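Local structure of N-acetylmuramoyl-L-alanine amidase (7AGL) at residues Val126-Gln130 against Leu170-Pro176; Ser144-Leu150 against Ala206-Gly210. The protein probably cleaves, as a zinc-dependent amidase, the amide bond between N-acetylmuramic acid and L-alanine in mycobacterial peptidoglycan. All coordinates share one frame; numbering follows the deposited sequence.

Contact 1: Val126-Gln130 against Leu170-Pro176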
# COMPACT_ATOMS: atom_id res chain seq x y z
N VAL A 126 -9.23 -7.56 -13.97
CA VAL A 126 -8.85 -7.69 -15.38
C VAL A 126 -8.19 -9.03 -15.70
O VAL A 126 -7.94 -9.30 -16.88
CB VAL A 126 -7.93 -6.54 -15.86
CG1 VAL A 126 -8.59 -5.19 -15.63
CG2 VAL A 126 -6.61 -6.60 -15.16
N ASN A 127 -7.89 -9.86 -14.70
CA ASN A 127 -7.44 -11.22 -14.93
C ASN A 127 -7.95 -12.10 -13.79
O ASN A 127 -8.60 -11.62 -12.86
CB ASN A 127 -5.92 -11.29 -15.07
CG ASN A 127 -5.20 -10.75 -13.84
OD1 ASN A 127 -5.67 -10.92 -12.70
ND2 ASN A 127 -4.07 -10.09 -14.06
N ALA A 128 -7.61 -13.40 -13.84
CA ALA A 128 -8.18 -14.34 -12.87
C ALA A 128 -7.63 -14.12 -11.46
O ALA A 128 -8.36 -14.25 -10.48
CB ALA A 128 -7.94 -15.78 -13.32
N VAL A 129 -6.34 -13.79 -11.34
CA VAL A 129 -5.79 -13.66 -9.99
C VAL A 129 -6.39 -12.45 -9.30
O VAL A 129 -6.48 -12.42 -8.07
CB VAL A 129 -4.25 -13.59 -10.03
CG1 VAL A 129 -3.77 -12.24 -10.55
CG2 VAL A 129 -3.67 -13.85 -8.65
N GLN A 130 -6.82 -11.45 -10.07
CA GLN A 130 -7.43 -10.27 -9.46
C GLN A 130 -8.86 -10.53 -8.99
O GLN A 130 -9.47 -9.63 -8.41
CB GLN A 130 -7.40 -9.11 -10.44
CG GLN A 130 -6.01 -8.57 -10.70
CD GLN A 130 -6.03 -7.45 -11.71
OE1 GLN A 130 -7.07 -6.87 -11.98
NE2 GLN A 130 -4.86 -7.15 -12.28
N LEU A 170 -2.76 -1.53 -9.24
CA LEU A 170 -3.64 -2.66 -9.01
C LEU A 170 -4.00 -3.34 -10.32
O LEU A 170 -4.04 -4.58 -10.39
CB LEU A 170 -4.91 -2.20 -8.30
CG LEU A 170 -4.64 -1.55 -6.93
CD1 LEU A 170 -5.96 -1.25 -6.23
CD2 LEU A 170 -3.77 -2.44 -6.05
N ASN A 171 -4.29 -2.55 -11.36
CA ASN A 171 -4.67 -3.10 -12.66
C ASN A 171 -3.59 -4.00 -13.24
O ASN A 171 -3.90 -4.96 -13.96
CB ASN A 171 -4.97 -1.96 -13.64
CG ASN A 171 -6.11 -1.08 -13.19
OD1 ASN A 171 -6.93 -1.49 -12.38
ND2 ASN A 171 -6.17 0.13 -13.73
N LEU A 172 -2.32 -3.68 -12.99
CA LEU A 172 -1.20 -4.37 -13.62
C LEU A 172 -0.73 -5.60 -12.83
O LEU A 172 0.22 -6.27 -13.27
CB LEU A 172 -0.02 -3.39 -13.81
CG LEU A 172 -0.31 -2.26 -14.80
CD1 LEU A 172 0.77 -1.18 -14.68
CD2 LEU A 172 -0.39 -2.79 -16.24
N ALA A 173 -1.35 -5.90 -11.70
CA ALA A 173 -0.88 -6.98 -10.84
C ALA A 173 -1.13 -8.35 -11.46
O ALA A 173 -2.23 -8.63 -11.95
CB ALA A 173 -1.57 -6.90 -9.47
N GLN A 174 -0.10 -9.21 -11.45
CA GLN A 174 -0.23 -10.60 -11.85
C GLN A 174 -0.29 -11.57 -10.67
O GLN A 174 -0.34 -12.79 -10.87
CB GLN A 174 0.92 -10.98 -12.80
CG GLN A 174 0.97 -10.12 -14.06
CD GLN A 174 -0.27 -10.31 -14.93
OE1 GLN A 174 -0.73 -11.43 -15.13
NE2 GLN A 174 -0.82 -9.21 -15.42
N HIS A 175 -0.28 -11.05 -9.44
CA HIS A 175 -0.27 -11.83 -8.22
C HIS A 175 -1.18 -11.13 -7.22
O HIS A 175 -1.51 -9.95 -7.42
CB HIS A 175 1.16 -11.96 -7.67
CG HIS A 175 2.10 -12.55 -8.67
ND1 HIS A 175 2.77 -11.79 -9.60
CD2 HIS A 175 2.39 -13.84 -8.96
CE1 HIS A 175 3.47 -12.58 -10.39
NE2 HIS A 175 3.26 -13.83 -10.02
N PRO A 176 -1.62 -11.82 -6.17
CA PRO A 176 -2.55 -11.17 -5.23
C PRO A 176 -1.92 -9.92 -4.63
O PRO A 176 -0.77 -9.94 -4.15
CB PRO A 176 -2.80 -12.25 -4.17
CG PRO A 176 -2.54 -13.54 -4.88
CD PRO A 176 -1.38 -13.22 -5.79

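Contact 2: Ser144-Leu150 against Ala206-Gly210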
# COMPACT_ATOMS: atom_id res chain seq x y z
N SER A 144 -7.96 -8.23 9.52
CA SER A 144 -6.80 -8.23 10.41
C SER A 144 -6.50 -6.82 10.93
O SER A 144 -6.15 -6.65 12.10
CB SER A 144 -5.58 -8.80 9.68
OG SER A 144 -5.71 -10.19 9.42
N LEU A 145 -6.60 -5.81 10.06
CA LEU A 145 -6.36 -4.44 10.50
C LEU A 145 -7.38 -4.03 11.55
O LEU A 145 -7.02 -3.43 12.58
CB LEU A 145 -6.41 -3.48 9.31
CG LEU A 145 -5.32 -3.64 8.25
CD1 LEU A 145 -5.52 -2.69 7.06
CD2 LEU A 145 -3.93 -3.41 8.86
N GLN A 146 -8.65 -4.34 11.33
CA GLN A 146 -9.68 -3.96 12.29
C GLN A 146 -9.54 -4.76 13.58
O GLN A 146 -9.76 -4.22 14.68
CB GLN A 146 -11.07 -4.12 11.69
CG GLN A 146 -12.17 -3.68 12.65
CD GLN A 146 -13.51 -3.50 11.96
OE1 GLN A 146 -13.79 -4.16 10.95
NE2 GLN A 146 -14.32 -2.60 12.48
N ALA A 147 -9.19 -6.04 13.48
CA ALA A 147 -8.99 -6.85 14.68
C ALA A 147 -7.83 -6.33 15.52
O ALA A 147 -7.85 -6.48 16.75
CB ALA A 147 -8.78 -8.31 14.30
N ALA A 148 -6.83 -5.72 14.88
CA ALA A 148 -5.70 -5.09 15.56
C ALA A 148 -6.07 -3.78 16.24
O ALA A 148 -5.20 -3.17 16.89
CB ALA A 148 -4.56 -4.85 14.56
N GLY A 149 -7.32 -3.33 16.13
CA GLY A 149 -7.77 -2.10 16.75
C GLY A 149 -7.76 -0.87 15.86
O GLY A 149 -8.10 0.22 16.34
N LEU A 150 -7.37 -1.02 14.59
CA LEU A 150 -7.47 0.08 13.64
C LEU A 150 -8.92 0.30 13.22
O LEU A 150 -9.75 -0.62 13.24
CB LEU A 150 -6.59 -0.20 12.42
CG LEU A 150 -5.11 -0.41 12.77
CD1 LEU A 150 -4.29 -0.61 11.52
CD2 LEU A 150 -4.56 0.76 13.62
N ALA A 206 0.11 -4.78 12.27
CA ALA A 206 -1.23 -5.11 11.82
C ALA A 206 -1.21 -5.58 10.37
O ALA A 206 -1.87 -6.57 10.03
CB ALA A 206 -2.15 -3.91 11.98
N VAL A 207 -0.46 -4.89 9.51
CA VAL A 207 -0.31 -5.33 8.13
C VAL A 207 0.30 -6.72 8.08
O VAL A 207 -0.15 -7.59 7.32
CB VAL A 207 0.53 -4.31 7.34
CG1 VAL A 207 0.91 -4.85 5.95
CG2 VAL A 207 -0.25 -2.99 7.23
N VAL A 208 1.34 -6.96 8.89
CA VAL A 208 1.96 -8.29 8.92
C VAL A 208 0.93 -9.35 9.33
O VAL A 208 0.89 -10.43 8.74
CB VAL A 208 3.19 -8.29 9.85
CG1 VAL A 208 3.64 -9.71 10.15
CG2 VAL A 208 4.32 -7.50 9.20
N GLN A 209 0.10 -9.06 10.33
CA GLN A 209 -0.95 -10.01 10.71
C GLN A 209 -1.87 -10.32 9.53
O GLN A 209 -2.26 -11.47 9.32
CB GLN A 209 -1.75 -9.48 11.90
CG GLN A 209 -1.00 -9.63 13.20
CD GLN A 209 -1.61 -8.84 14.35
OE1 GLN A 209 -2.52 -8.04 14.17
NE2 GLN A 209 -1.09 -9.06 15.55
N GLY A 210 -2.19 -9.31 8.72
CA GLY A 210 -3.00 -9.55 7.53
C GLY A 210 -2.29 -10.41 6.50
O GLY A 210 -2.90 -11.29 5.89
O HOH W 1 -5.09 -8.54 13.52

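Contact 1: Val126-Gln130 against Leu170-Pro176
An Asx motif at N127, in the loop between strand 118-122 and helix 132-147, faces the turn that leaves helix 168-171 for strand 177-184, and two side-chain amides, those of N127 and Q130, bind carbonyls at the end of that helix and in the turn. The A173 carbonyl O takes two bonds. N127 ND2 reaches it at 3.2 Å with an N-H...O angle of 168°, while Q130 NE2 lies 3.0 Å from the same A173 O and sits on a lone pair; both donors lie in the carbonyl plane. The second N-H of Q130 NE2 goes to N171 O, 2.9 Å away but well above that carbonyl's plane. The other end of the N127 amide is held within its own loop: with chi1 at 58°, CG lies between the backbone N and the carbonyl carbon, and OD1 accepts from Q130 N at 2.9 Å, almost on the C=O axis. Q130 OE1 accepts from V126 N at 3.0 Å, a donor that stands above its carbonyl plane, and is also bonded to S122 OG. Beside this polar core V129 leans on the turn, its CG1 3.5 Å from Q174 O and its CG2 3.7 Å from P176 CD. N95 also bonds to this turn, at Q174 N and L172 O. With both N-H groups of buried Q130 NE2 used and its OE1 gripped twice, the amide's rotation is fixed, which implies that it joins loop and turn in a defined orientation.

Contact 2: Ser144-Leu150 against Ala206-Gly210
A206 CB lies among three apolar groups of the 144-150 segment: L145 CD2 at 3.6 Å, A148 CB at 3.7 Å and L150 CD1 somewhat farther off. This methyl is the centre of the packing between the C-terminal end of helix 132-147 and helix 197-215. L145 reaches it with chi1 at -66° and an extended chi2, which carry CD2 past A206 to V207 CG2 at 4.0 Å. One turn further along helix 197-215, G210 meets S144, and S144 CB stands 3.4 Å from G210 CA, tighter than a usual carbon contact. The helix backbones are close here, and G210 has no side chain to intervene. S144 OG rests over G210 CA and is bonded within its own helix to T140 O. At the outer edge a water bridges the two helices, donating to S144 O at 2.6 Å and to Q209 OE1 at 2.7 Å; the same OE1 touches A148 CB. Behind these residues, G149, with phi at 96°, ends helix 132-147 in a Schellman motif, whose bonds G149 N to Q146 O and L150 N to L145 O turn the chain so that L150 can come back over A206. F117 touches L145 and L150; in the central sheet V180 backs L145 and L182 backs V207, and I62 of helix 51-68 also meets V207. The chemistry is therefore mainly apolar: small residues permit close helix approach, and the polar link between the two segments runs through a water at the rim.

From the N terminus, the chain first passes the 126-130 loop, then helix 132-147 with its end at 144-150, next the turn at 170-176, and last helix 197-215 with 206-210. Contact 1 closes a loop that includes helix 132-147 and strand 161-164, while contact 2 opens within that loop and closes only after strand 177-184, so the two cross. Helix 132-147 connects their first segments, and strand 177-184 lies between their second ones. Contact 1 thus ties the approach to that helix to the entry of strand 177-184; contact 2 ties the C-terminal end of helix 132-147 to helix 197-215. Their centres are 23 Å apart and the nearest atoms about 10 Å.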